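Local coordinates for hypothetical protein (Neisseria meningitidis Z2491, PDB 2F46) that probably acts as a phosphatase of a nonclassical, eukaryotic-like kind, removing phosphate from its substrates, at residues 111-117 and 142-147. Residue numbers count along the deposited sequence, not the author numbering.
Sequences TGTRCSL and VNLENF
Start with the first turn of helix 113-125: Gly112 is its N-cap, at phi 96° and psi -6°, where a CB would collide with the preceding carbonyl O and come within 3.3 Å of Val142 CG2. Gly112 O accepts both Ser116 N (3.0 Å) and Ser116 OG (2.9 Å). No direct hydrogen bond joins this turn to 142-147; side-chain packing dominates. Val142, extended and with a t rotamer, sets the register, its CA 6.1 Å from that of Thr113. Its CG1 lies 3.8 Å from Thr113 CA, its CG2 3.8 Å from Thr111 O, and its CB 3.7 Å from Ser116 OG. From Asn143 O, a water bridges to Thr113 OG1 (2.8 and 2.7 Å); that hydroxyl also hydrogen-bonds Thr111 OG1 at 2.8 Å. Asn143 OD1 accepts Glu145 N (2.9 Å) in an Asx turn. Leu144, in the m,t rotamer, sets CD2 3.9 Å from Leu117 CG and CD1 3.9 Å from Ser116 O. A 3-10 turn at 145-146, with Phe147 N bonded to Leu144 O (2.9 Å), brings round Phe147, chi1 m. Leu117 CD1 sits over its ring face, 3.8 Å from the centroid, a CH-pi contact, while Thr113 CG2 touches Phe147 CE2 at 3.7 Å. The link between helices 130-139 and 148-153 thus packs against the start of helix 113-125. The CA-to-CB bond of Arg114 points away from 142-147, its guanidinium salt-bridged to Glu54. Cys109 to Arg114 forms a CX4R sequence running from just after strand 105-108 into that helix, probably a shortened form of the phosphate-binding P-loop of CX5R phosphatases.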
ATOM      1  N   THR A 111       2.195   8.336  -2.255  1.00 11.20           N
ATOM      2  CA  THR A 111       1.694   8.849  -0.989  1.00 12.34           C
ATOM      3  C   THR A 111       1.117   7.812  -0.050  1.00 12.86           C
ATOM      4  O   THR A 111       0.897   8.106   1.128  1.00 14.41           O
ATOM      5  CB  THR A 111       0.542   9.812  -1.247  1.00 13.78           C
ATOM      6  OG1 THR A 111      -0.487   9.125  -1.977  1.00 14.03           O
ATOM      7  CG2 THR A 111       1.003  11.049  -1.972  1.00 18.42           C
ATOM      8  N   GLY A 112       0.826   6.615  -0.560  1.00 10.11           N
ATOM      9  CA  GLY A 112       0.046   5.632   0.176  1.00 10.34           C
ATOM     10  C   GLY A 112      -1.433   5.658  -0.178  1.00  8.81           C
ATOM     11  O   GLY A 112      -2.178   4.771   0.252  1.00 10.09           O
ATOM     12  N   THR A 113      -1.869   6.611  -0.995  1.00  9.30           N
ATOM     13  CA  THR A 113      -3.277   6.711  -1.396  1.00  8.51           C
ATOM     14  C   THR A 113      -3.750   5.462  -2.129  1.00  8.41           C
ATOM     15  O   THR A 113      -4.819   4.929  -1.860  1.00  7.99           O
ATOM     16  CB  THR A 113      -3.496   7.947  -2.267  1.00  9.69           C
ATOM     17  OG1 THR A 113      -3.188   9.091  -1.448  1.00 13.08           O
ATOM     18  CG2 THR A 113      -4.927   8.054  -2.754  1.00 10.35           C
ATOM     19  N   ARG A 114      -2.956   5.026  -3.094  1.00  8.90           N
ATOM     20  CA  ARG A 114      -3.408   3.861  -3.885  1.00  7.61           C
ATOM     21  C   ARG A 114      -3.510   2.604  -3.054  1.00  7.93           C
ATOM     22  O   ARG A 114      -4.492   1.840  -3.220  1.00  7.44           O
ATOM     23  CB  ARG A 114      -2.507   3.647  -5.090  1.00  7.47           C
ATOM     24  CG  ARG A 114      -2.722   4.693  -6.165  1.00  7.21           C
ATOM     25  CD  ARG A 114      -1.573   4.699  -7.203  1.00  9.46           C
ATOM     26  NE  ARG A 114      -0.574   5.693  -6.840  1.00  9.81           N
ATOM     27  CZ  ARG A 114       0.313   6.176  -7.699  1.00 10.90           C
ATOM     28  NH1 ARG A 114       0.378   5.724  -8.932  1.00  9.38           N
ATOM     29  NH2 ARG A 114       1.123   7.151  -7.309  1.00 12.71           N
ATOM     30  N   CYS A 115      -2.548   2.384  -2.153  0.70  6.88           N
ATOM     31  CA  CYS A 115      -2.570   1.245  -1.237  0.70  5.57           C
ATOM     32  C   CYS A 115      -3.853   1.286  -0.392  0.70  5.47           C
ATOM     33  O   CYS A 115      -4.607   0.307  -0.258  0.70  5.86           O
ATOM     34  CB  CYS A 115      -1.319   1.232  -0.359  0.70  7.22           C
ATOM     35  SG  CYS A 115       0.244   1.606  -1.264  0.70  6.15           S
ATOM     36  N   SER A 116      -4.109   2.484   0.138  0.80  8.04           N
ATOM     37  CA  SER A 116      -5.243   2.666   1.023  0.80  6.05           C
ATOM     38  C   SER A 116      -6.554   2.455   0.275  0.80  8.29           C
ATOM     39  O   SER A 116      -7.533   1.937   0.824  0.80  8.95           O
ATOM     40  CB  SER A 116      -5.173   4.034   1.691  0.80  7.06           C
ATOM     41  OG  SER A 116      -3.986   4.195   2.441  0.80 10.17           O
ATOM     42  N   LEU A 117      -6.600   2.842  -0.990  1.00  8.12           N
ATOM     43  CA  LEU A 117      -7.793   2.584  -1.800  1.00  9.05           C
ATOM     44  C   LEU A 117      -7.969   1.105  -2.133  1.00  8.55           C
ATOM     45  O   LEU A 117      -9.100   0.575  -2.111  1.00 10.69           O
ATOM     46  CB  LEU A 117      -7.743   3.368  -3.083  1.00 10.49           C
ATOM     47  CG  LEU A 117      -8.039   4.842  -2.983  1.00  9.14           C
ATOM     48  CD1 LEU A 117      -7.749   5.521  -4.275  1.00 12.35           C
ATOM     49  CD2 LEU A 117      -9.482   5.085  -2.638  1.00 10.52           C
ATOM     50  N   VAL A 142      -3.320   8.910   5.592  1.00  8.94           N
ATOM     51  CA  VAL A 142      -3.813   9.110   4.224  1.00 11.28           C
ATOM     52  C   VAL A 142      -5.267   9.554   4.254  1.00  9.30           C
ATOM     53  O   VAL A 142      -6.143   8.886   4.819  1.00 10.28           O
ATOM     54  CB  VAL A 142      -3.667   7.793   3.407  1.00  9.21           C
ATOM     55  CG1 VAL A 142      -4.337   7.908   2.061  1.00 11.41           C
ATOM     56  CG2 VAL A 142      -2.231   7.468   3.166  1.00 11.98           C
ATOM     57  N   ASN A 143      -5.569  10.662   3.567  1.00 12.63           N
ATOM     58  CA  ASN A 143      -6.913  11.183   3.482  1.00 12.68           C
ATOM     59  C   ASN A 143      -7.609  10.674   2.215  1.00 13.31           C
ATOM     60  O   ASN A 143      -7.190  10.989   1.093  1.00 13.28           O
ATOM     61  CB  ASN A 143      -6.849  12.722   3.435  1.00 14.31           C
ATOM     62  CG  ASN A 143      -8.197  13.364   3.612  1.00 19.38           C
ATOM     63  OD1 ASN A 143      -9.234  12.742   3.425  1.00 20.84           O
ATOM     64  ND2 ASN A 143      -8.194  14.628   4.025  1.00 27.56           N
ATOM     65  N   LEU A 144      -8.656   9.862   2.389  1.00 11.59           N
ATOM     66  CA  LEU A 144      -9.434   9.336   1.259  1.00 10.90           C
ATOM     67  C   LEU A 144     -10.777  10.049   1.062  1.00 11.82           C
ATOM     68  O   LEU A 144     -11.645   9.547   0.342  1.00 12.88           O
ATOM     69  CB  LEU A 144      -9.726   7.841   1.450  1.00 10.29           C
ATOM     70  CG  LEU A 144      -8.484   6.963   1.446  1.00  9.91           C
ATOM     71  CD1 LEU A 144      -8.914   5.501   1.668  1.00 10.39           C
ATOM     72  CD2 LEU A 144      -7.678   7.119   0.139  1.00  8.43           C
ATOM     73  N   GLU A 145     -10.941  11.235   1.650  0.50 12.93           N
ATOM     74  CA  GLU A 145     -12.226  11.944   1.576  0.50 13.40           C
ATOM     75  C   GLU A 145     -12.657  12.237   0.131  0.50 13.12           C
ATOM     76  O   GLU A 145     -13.850  12.192  -0.191  0.50 15.79           O
ATOM     77  CB  GLU A 145     -12.175  13.232   2.405  0.50 17.10           C
ATOM     78  CG  GLU A 145     -12.396  13.017   3.920  0.50 18.60           C
ATOM     79  CD  GLU A 145     -13.860  12.769   4.296  0.50 22.90           C
ATOM     80  OE1 GLU A 145     -14.754  12.935   3.439  0.50 27.95           O
ATOM     81  OE2 GLU A 145     -14.128  12.412   5.457  0.50 19.82           O
ATOM     82  N   ASN A 146     -11.692  12.493  -0.745  1.00 12.91           N
ATOM     83  CA  ASN A 146     -12.000  12.756  -2.159  1.00 12.75           C
ATOM     84  C   ASN A 146     -12.428  11.515  -2.937  1.00 14.11           C
ATOM     85  O   ASN A 146     -12.754  11.638  -4.108  1.00 15.13           O
ATOM     86  CB  ASN A 146     -10.835  13.433  -2.878  1.00 16.00           C
ATOM     87  CG  ASN A 146     -10.560  14.831  -2.369  1.00 17.81           C
ATOM     88  OD1 ASN A 146     -11.473  15.546  -2.024  1.00 23.12           O
ATOM     89  ND2 ASN A 146      -9.302  15.214  -2.353  1.00 22.19           N
ATOM     90  N   PHE A 147     -12.402  10.334  -2.297  1.00 10.43           N
ATOM     91  CA  PHE A 147     -12.833   9.079  -2.910  1.00 11.73           C
ATOM     92  C   PHE A 147     -14.072   8.513  -2.260  1.00 11.69           C
ATOM     93  O   PHE A 147     -14.444   7.372  -2.538  1.00 12.72           O
ATOM     94  CB  PHE A 147     -11.688   8.054  -2.838  1.00 10.85           C
ATOM     95  CG  PHE A 147     -10.456   8.508  -3.535  1.00  9.31           C
ATOM     96  CD1 PHE A 147     -10.324   8.388  -4.902  1.00 12.36           C
ATOM     97  CD2 PHE A 147      -9.440   9.128  -2.824  1.00 10.92           C
ATOM     98  CE1 PHE A 147      -9.180   8.818  -5.553  1.00 11.08           C
ATOM     99  CE2 PHE A 147      -8.294   9.530  -3.479  1.00 12.53           C
ATOM    100  CZ  PHE A 147      -8.193   9.426  -4.840  1.00 11.04           C
TER
HETATM  101  O   HOH W   1      -4.870  10.962  -0.497  1.00 21.32           O